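Local coordinates for protein ethylbenzene dehydrogenase alpha-subunit (Aromatoleum aromaticum, PDB 2IVF) that belongs to the molybdopterin oxidoreductase family and carries a molybdenum atom, an iron/sulfur cluster and two molybdopterin-type guanine nucleotide ligands, at residues 568-572 and 822-826. Residues are numbered along the deposited sequence; the frame is centred on the assembly and turned at random.
Sequences PALKK and LEAGE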
loop_
_atom_site.group_PDB
_atom_site.type_symbol
_atom_site.label_atom_id
_atom_site.label_comp_id
_atom_site.label_asym_id
_atom_site.label_seq_id
_atom_site.Cartn_x
_atom_site.Cartn_y
_atom_site.Cartn_z
ATOM N N PRO A 568 34.219 10.395 4.731
ATOM C CA PRO A 568 35.509 11.014 5.024
ATOM C C PRO A 568 36.694 10.069 5.136
ATOM O O PRO A 568 37.825 10.537 5.178
ATOM C CB PRO A 568 35.303 11.715 6.367
ATOM C CG PRO A 568 33.989 11.300 6.879
ATOM C CD PRO A 568 33.265 10.520 5.855
ATOM N N ALA A 569 36.437 8.770 5.204
ATOM C CA ALA A 569 37.479 7.757 5.180
ATOM C C ALA A 569 38.014 7.539 3.780
ATOM O O ALA A 569 39.014 6.828 3.603
ATOM C CB ALA A 569 36.947 6.420 5.752
ATOM N N LEU A 570 37.352 8.119 2.772
ATOM C CA LEU A 570 37.819 7.969 1.410
ATOM C C LEU A 570 38.843 9.072 1.116
ATOM O O LEU A 570 38.741 10.190 1.632
ATOM C CB LEU A 570 36.637 7.967 0.419
ATOM C CG LEU A 570 35.546 6.887 0.576
ATOM C CD1 LEU A 570 34.462 7.016 -0.531
ATOM C CD2 LEU A 570 36.059 5.416 0.597
ATOM N N LYS A 571 39.841 8.742 0.297
ATOM C CA LYS A 571 40.952 9.640 0.049
ATOM C C LYS A 571 40.656 10.579 -1.112
ATOM O O LYS A 571 41.398 11.541 -1.353
ATOM C CB LYS A 571 42.227 8.828 -0.202
ATOM C CG LYS A 571 42.214 7.922 -1.467
ATOM C CD LYS A 571 43.427 6.961 -1.409
ATOM C CE LYS A 571 44.108 6.745 -2.757
ATOM N NZ LYS A 571 45.481 6.209 -2.537
ATOM N N LYS A 572 39.559 10.318 -1.823
ATOM C CA LYS A 572 39.184 11.126 -2.965
ATOM C C LYS A 572 37.729 10.974 -3.359
ATOM O O LYS A 572 36.985 10.151 -2.809
ATOM C CB LYS A 572 40.095 10.816 -4.153
ATOM C CG LYS A 572 40.055 9.376 -4.602
ATOM C CD LYS A 572 41.276 9.072 -5.405
ATOM C CE LYS A 572 41.332 7.661 -5.945
ATOM N NZ LYS A 572 42.510 7.548 -6.888
ATOM N N LEU A 822 41.129 -1.955 1.586
ATOM C CA LEU A 822 42.167 -1.843 2.571
ATOM C C LEU A 822 42.349 -0.357 2.984
ATOM O O LEU A 822 42.283 -0.021 4.173
ATOM C CB LEU A 822 43.462 -2.422 1.987
ATOM C CG LEU A 822 43.612 -3.949 1.905
ATOM C CD1 LEU A 822 44.981 -4.344 1.259
ATOM C CD2 LEU A 822 43.508 -4.519 3.306
ATOM N N GLU A 823 42.551 0.528 2.002
ATOM C CA GLU A 823 42.818 1.947 2.282
ATOM C C GLU A 823 41.599 2.675 2.890
ATOM O O GLU A 823 41.775 3.551 3.717
ATOM C CB GLU A 823 43.292 2.673 1.020
ATOM C CG GLU A 823 44.757 2.357 0.690
ATOM C CD GLU A 823 45.324 3.057 -0.541
ATOM O OE1 GLU A 823 44.618 3.892 -1.182
ATOM O OE2 GLU A 823 46.512 2.758 -0.856
ATOM N N ALA A 824 40.395 2.318 2.442
ATOM C CA ALA A 824 39.112 2.906 2.898
ATOM C C ALA A 824 38.702 2.440 4.278
ATOM O O ALA A 824 37.733 2.968 4.829
ATOM C CB ALA A 824 37.968 2.542 1.949
ATOM N N GLY A 825 39.390 1.436 4.810
ATOM C CA GLY A 825 39.056 0.898 6.124
ATOM C C GLY A 825 37.878 -0.054 6.042
ATOM O O GLY A 825 37.182 -0.265 7.024
ATOM N N GLU A 826 37.663 -0.651 4.872
ATOM C CA GLU A 826 36.530 -1.577 4.704
ATOM C C GLU A 826 36.923 -3.026 4.333
ATOM O O GLU A 826 36.081 -3.809 3.834
ATOM C CB GLU A 826 35.549 -1.024 3.669
ATOM C CG GLU A 826 34.949 0.252 4.071
ATOM C CD GLU A 826 33.834 0.711 3.188
ATOM O OE1 GLU A 826 33.144 -0.138 2.581
ATOM O OE2 GLU A 826 33.636 1.949 3.142
#
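Leu570 and Ala824 form the packed side of this contact. The Leu570 methyl CD2 lies 3.7 Å from Ala824 CB. Leu570 CA and Ala824 CA are the nearest CA pair across the segments, 5.4 Å apart. With CG set anti to the carbonyl carbon (chi1 -59°), the Leu570 branch swings CD2 over to the alanine, although its CB is not aimed there. Pro942 and Tyr577 also touch Leu570 and add to the cover on this side. Ala824 is buried. Next to it, Ala569 CB points across and reaches the carbonyl oxygen of Ala824 at 3.7 Å. That oxygen accepts a hydrogen bond from Lys832, a residue that Ala569 also touches.

Residues 822-826 take in the C-terminal end of helix 819-824 and the turn after it. Gly825 leaves the helix with positive phi in a Schellman motif, and its N makes a weak bond back to Leu822 O. Residues 568-572 lie in the loop leading into helix 574-583, within the molybdopterin oxidoreductase family region. The contact joins two parts of the chain 250 residues apart, at the surface of the subunit. Beyond the turn, the buried carboxylate of Glu826 is paired with Lys832 and Lys941.

The outer side is looser and polar. Lys571 and Glu823 are both exposed and bridge the segments by their ends. Lys571 NZ donates to Glu823 OE1 at 2.8 Å in a salt bridge. The ammonium meets the syn side of the carboxylate, 25° out of its plane. The other oxygen, Glu823 OE2, is 4.0 Å from Lys571 NZ, which makes the grip one-sided. The Lys571 chain bends at chi3 (-140°), and its CD and CE each pass 3.3 Å from Glu823 OE1.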